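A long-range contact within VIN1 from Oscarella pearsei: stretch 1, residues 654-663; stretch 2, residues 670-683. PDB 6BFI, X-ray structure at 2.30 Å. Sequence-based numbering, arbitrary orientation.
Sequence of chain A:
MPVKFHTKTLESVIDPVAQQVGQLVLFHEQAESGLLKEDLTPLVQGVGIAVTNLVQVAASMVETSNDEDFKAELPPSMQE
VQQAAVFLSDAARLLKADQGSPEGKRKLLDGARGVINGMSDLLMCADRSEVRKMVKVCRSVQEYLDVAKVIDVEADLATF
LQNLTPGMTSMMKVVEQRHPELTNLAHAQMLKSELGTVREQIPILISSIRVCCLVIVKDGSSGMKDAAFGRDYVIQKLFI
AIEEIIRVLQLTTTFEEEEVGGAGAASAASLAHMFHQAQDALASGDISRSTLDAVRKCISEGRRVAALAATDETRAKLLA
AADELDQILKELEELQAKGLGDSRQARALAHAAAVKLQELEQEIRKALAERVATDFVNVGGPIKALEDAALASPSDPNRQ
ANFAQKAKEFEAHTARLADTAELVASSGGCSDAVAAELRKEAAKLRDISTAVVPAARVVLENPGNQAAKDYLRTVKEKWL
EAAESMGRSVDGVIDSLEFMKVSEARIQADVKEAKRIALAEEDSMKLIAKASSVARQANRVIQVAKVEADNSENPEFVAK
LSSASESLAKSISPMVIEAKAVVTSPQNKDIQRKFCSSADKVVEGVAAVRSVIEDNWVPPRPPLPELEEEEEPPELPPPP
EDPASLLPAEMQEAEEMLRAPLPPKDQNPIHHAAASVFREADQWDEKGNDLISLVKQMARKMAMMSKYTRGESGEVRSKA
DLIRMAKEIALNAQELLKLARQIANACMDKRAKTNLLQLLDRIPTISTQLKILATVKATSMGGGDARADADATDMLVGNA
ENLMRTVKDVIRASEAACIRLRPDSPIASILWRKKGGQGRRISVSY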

# COMPACT_ATOMS: atom_id res chain seq x y z
N ALA A 654 23.62 -2.32 -25.90
CA ALA A 654 23.04 -2.22 -24.57
C ALA A 654 23.28 -3.49 -23.75
O ALA A 654 23.45 -3.41 -22.53
CB ALA A 654 21.54 -1.92 -24.67
N GLU A 655 23.30 -4.65 -24.40
CA GLU A 655 23.64 -5.89 -23.71
C GLU A 655 25.08 -5.84 -23.20
O GLU A 655 25.35 -6.18 -22.04
CB GLU A 655 23.44 -7.09 -24.64
CG GLU A 655 22.02 -7.62 -24.69
CD GLU A 655 21.73 -8.62 -23.59
OE1 GLU A 655 22.63 -9.41 -23.25
OE2 GLU A 655 20.60 -8.62 -23.07
N GLU A 656 26.01 -5.43 -24.06
CA GLU A 656 27.40 -5.32 -23.63
C GLU A 656 27.55 -4.31 -22.50
O GLU A 656 28.36 -4.51 -21.59
CB GLU A 656 28.29 -4.94 -24.81
CG GLU A 656 28.47 -6.05 -25.83
CD GLU A 656 29.63 -5.78 -26.77
OE1 GLU A 656 30.35 -4.78 -26.56
OE2 GLU A 656 29.82 -6.57 -27.72
N MET A 657 26.79 -3.22 -22.54
CA MET A 657 26.85 -2.24 -21.46
C MET A 657 26.33 -2.83 -20.15
O MET A 657 26.95 -2.66 -19.10
CB MET A 657 26.05 -0.98 -21.83
CG MET A 657 26.69 -0.11 -22.90
SD MET A 657 25.95 1.53 -22.95
CE MET A 657 24.21 1.12 -23.02
N LEU A 658 25.19 -3.52 -20.21
CA LEU A 658 24.57 -4.03 -18.99
C LEU A 658 25.27 -5.26 -18.43
O LEU A 658 25.04 -5.61 -17.27
CB LEU A 658 23.09 -4.35 -19.25
CG LEU A 658 22.19 -3.12 -19.40
CD1 LEU A 658 20.74 -3.53 -19.60
CD2 LEU A 658 22.34 -2.20 -18.20
N ARG A 659 26.11 -5.92 -19.22
CA ARG A 659 26.92 -7.02 -18.71
C ARG A 659 28.35 -6.61 -18.41
O ARG A 659 29.08 -7.39 -17.78
CB ARG A 659 26.90 -8.19 -19.70
CG ARG A 659 25.51 -8.76 -19.90
CD ARG A 659 25.51 -10.07 -20.66
NE ARG A 659 24.17 -10.62 -20.75
CZ ARG A 659 23.59 -11.35 -19.81
NH1 ARG A 659 24.24 -11.63 -18.69
NH2 ARG A 659 22.36 -11.81 -19.98
N ALA A 660 28.77 -5.42 -18.83
CA ALA A 660 30.04 -4.86 -18.42
C ALA A 660 29.92 -4.32 -17.00
O ALA A 660 28.81 -4.18 -16.47
CB ALA A 660 30.45 -3.75 -19.39
N PRO A 661 31.04 -4.04 -16.33
CA PRO A 661 30.97 -3.45 -14.99
C PRO A 661 30.17 -2.16 -14.98
O PRO A 661 30.06 -1.45 -15.98
CB PRO A 661 32.44 -3.21 -14.64
CG PRO A 661 33.17 -4.26 -15.40
CD PRO A 661 32.42 -4.44 -16.69
N LEU A 662 29.60 -1.86 -13.81
CA LEU A 662 28.72 -0.71 -13.68
C LEU A 662 29.50 0.59 -13.88
O LEU A 662 30.66 0.69 -13.47
CB LEU A 662 28.06 -0.71 -12.30
CG LEU A 662 26.87 -1.64 -12.11
CD1 LEU A 662 26.51 -1.75 -10.63
CD2 LEU A 662 25.68 -1.14 -12.91
N PRO A 663 28.89 1.59 -14.51
CA PRO A 663 29.50 2.92 -14.56
C PRO A 663 29.56 3.51 -13.16
O PRO A 663 28.90 3.02 -12.24
CB PRO A 663 28.54 3.72 -15.46
CG PRO A 663 27.72 2.69 -16.18
CD PRO A 663 27.61 1.54 -15.24
N ILE A 670 20.42 6.50 -14.41
CA ILE A 670 19.50 5.76 -15.26
C ILE A 670 20.08 4.39 -15.60
O ILE A 670 19.37 3.38 -15.58
CB ILE A 670 19.18 6.57 -16.53
CG1 ILE A 670 18.56 7.92 -16.16
CG2 ILE A 670 18.26 5.79 -17.45
CD1 ILE A 670 18.29 8.81 -17.36
N HIS A 671 21.38 4.34 -15.91
CA HIS A 671 22.02 3.07 -16.24
C HIS A 671 22.01 2.13 -15.04
O HIS A 671 21.83 0.92 -15.20
CB HIS A 671 23.45 3.31 -16.71
CG HIS A 671 24.13 2.09 -17.24
ND1 HIS A 671 24.53 1.05 -16.43
CD2 HIS A 671 24.47 1.74 -18.50
CE1 HIS A 671 25.09 0.11 -17.17
NE2 HIS A 671 25.07 0.50 -18.43
N HIS A 672 22.19 2.67 -13.83
CA HIS A 672 22.14 1.82 -12.64
C HIS A 672 20.75 1.24 -12.44
O HIS A 672 20.61 0.04 -12.14
CB HIS A 672 22.57 2.62 -11.41
CG HIS A 672 24.06 2.72 -11.26
ND1 HIS A 672 24.76 2.01 -10.31
CD2 HIS A 672 24.97 3.46 -11.93
CE1 HIS A 672 26.04 2.30 -10.40
NE2 HIS A 672 26.20 3.18 -11.38
N ALA A 673 19.70 2.05 -12.60
CA ALA A 673 18.34 1.53 -12.46
C ALA A 673 18.04 0.47 -13.51
O ALA A 673 17.49 -0.60 -13.20
CB ALA A 673 17.33 2.68 -12.54
N ALA A 674 18.41 0.75 -14.76
CA ALA A 674 18.25 -0.24 -15.82
C ALA A 674 19.04 -1.51 -15.54
O ALA A 674 18.61 -2.60 -15.93
CB ALA A 674 18.66 0.36 -17.17
N ALA A 675 20.18 -1.39 -14.86
CA ALA A 675 20.97 -2.56 -14.51
C ALA A 675 20.33 -3.37 -13.39
O ALA A 675 20.43 -4.60 -13.39
CB ALA A 675 22.38 -2.14 -14.10
N SER A 676 19.67 -2.70 -12.44
CA SER A 676 18.92 -3.44 -11.42
C SER A 676 17.76 -4.20 -12.04
O SER A 676 17.48 -5.34 -11.66
CB SER A 676 18.43 -2.49 -10.33
OG SER A 676 17.43 -1.62 -10.84
N VAL A 677 17.08 -3.58 -13.01
CA VAL A 677 15.98 -4.29 -13.68
C VAL A 677 16.51 -5.46 -14.50
O VAL A 677 16.03 -6.59 -14.38
CB VAL A 677 15.17 -3.31 -14.55
CG1 VAL A 677 14.28 -4.08 -15.50
CG2 VAL A 677 14.34 -2.40 -13.68
N PHE A 678 17.52 -5.20 -15.34
CA PHE A 678 18.11 -6.25 -16.16
C PHE A 678 18.61 -7.40 -15.30
O PHE A 678 18.48 -8.57 -15.68
CB PHE A 678 19.24 -5.68 -17.01
CG PHE A 678 19.92 -6.70 -17.88
CD1 PHE A 678 19.42 -6.99 -19.14
CD2 PHE A 678 21.06 -7.36 -17.45
CE1 PHE A 678 20.05 -7.92 -19.95
CE2 PHE A 678 21.68 -8.29 -18.25
CZ PHE A 678 21.17 -8.57 -19.50
N ARG A 679 19.19 -7.09 -14.14
CA ARG A 679 19.68 -8.14 -13.26
C ARG A 679 18.55 -8.88 -12.58
O ARG A 679 18.66 -10.09 -12.33
CB ARG A 679 20.63 -7.54 -12.22
CG ARG A 679 21.55 -8.55 -11.57
CD ARG A 679 22.78 -7.87 -11.00
NE ARG A 679 23.54 -7.14 -12.02
CZ ARG A 679 23.53 -5.82 -12.16
NH1 ARG A 679 22.79 -5.07 -11.35
NH2 ARG A 679 24.25 -5.25 -13.12
N GLU A 680 17.45 -8.19 -12.27
CA GLU A 680 16.29 -8.88 -11.71
C GLU A 680 15.71 -9.88 -12.71
O GLU A 680 15.36 -11.01 -12.34
CB GLU A 680 15.22 -7.87 -11.28
CG GLU A 680 13.96 -8.49 -10.70
CD GLU A 680 14.21 -9.14 -9.35
OE1 GLU A 680 15.15 -8.73 -8.65
OE2 GLU A 680 13.46 -10.08 -9.00
N ALA A 681 15.60 -9.48 -13.97
CA ALA A 681 15.04 -10.37 -14.99
C ALA A 681 16.04 -11.38 -15.52
O ALA A 681 15.63 -12.37 -16.14
CB ALA A 681 14.48 -9.55 -16.15
N ASP A 682 17.34 -11.19 -15.28
CA ASP A 682 18.36 -12.04 -15.90
C ASP A 682 18.45 -13.41 -15.24
O ASP A 682 18.86 -14.37 -15.90
CB ASP A 682 19.72 -11.35 -15.86
CG ASP A 682 20.76 -12.05 -16.71
OD1 ASP A 682 20.39 -12.58 -17.78
OD2 ASP A 682 21.95 -12.07 -16.32
N GLN A 683 18.06 -13.52 -13.97
CA GLN A 683 18.12 -14.80 -13.28
C GLN A 683 17.08 -15.79 -13.79
O GLN A 683 17.12 -16.97 -13.40
CB GLN A 683 17.96 -14.60 -11.78
CG GLN A 683 16.78 -13.73 -11.38
CD GLN A 683 16.71 -13.49 -9.88
OE1 GLN A 683 17.12 -14.33 -9.09
NE2 GLN A 683 16.21 -12.32 -9.49

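The end of one helix and the loop that follows it pack across a second helix at right angles, with a leucine knob in the middle, two histidine contacts at one end and a salt bridge at the other. The axes of helices 654-659 and 670-682 approach to 10.4 Å at 90°, and the two stretches bury 706 Å² between them. The backbones come nearest at Leu658 and Ala675, whose CA atoms lie 5.9 Å apart; the small alanine side chain leaves little bulk between them. Leu658, pointing toward the second helix and buried, is the knob, seated among His671, Ala674, Ala675 and Phe678. Its CD2 lies 4.1 Å from Ala675 CB and its CD1 3.7 Å from Phe678 CB, while its CB sits over the face of the Phe678 ring, 4.2 Å from the centroid.

His671, one turn before Ala675, is sandwiched: Leu658 CD2 lies over one face, 4.1 Å from the ring centroid, and Pro663 CG over the opposite face at 3.7 Å, both as CH-pi contacts. A flat ring suits this slot because both faces can take aliphatic carbon. The chain reaches the second face by leaving helical geometry at Ala660 and running on through an extended segment to Pro663, whose CA-to-CB bond points toward the second helix. On the way, Ala660 and Pro661 make no contact with the second helix, but the end of the Leu662 side chain comes nearer, placing CD2 3.6 Å from Ala675 CB and over one face of the His672 ring. His672 also gives the loop its polar anchor: its NE2 donates to Pro663 O at 2.8 Å, a backbone acceptor met near the plane of the ring.

At the other end, charge replaces apolar packing. Arg659 starts out sideways, but its long side chain brings the guanidinium to Asp682, which points toward the first stretch. The salt bridge runs from Arg659 NH2 to Asp682 OD1 at 3.1 Å, beside a weak hydrogen bond from Arg659 NH1 to Asp682 OD2 at 3.3 Å. Within its own helix, Arg659 NE binds Glu655 OE1 at 3.2 Å in a second salt bridge, so one guanidinium serves two carboxylates. Phe678 CZ lies over a face of that group, 3.5 Å from Arg659 NH2, while Glu655 OE2 meets the Phe678 ring edge, 3.2 Å from CE1. Phe678 therefore borders both the leucine knob and the charged cluster, offering a face to Leu658 and an edge to the carboxylate.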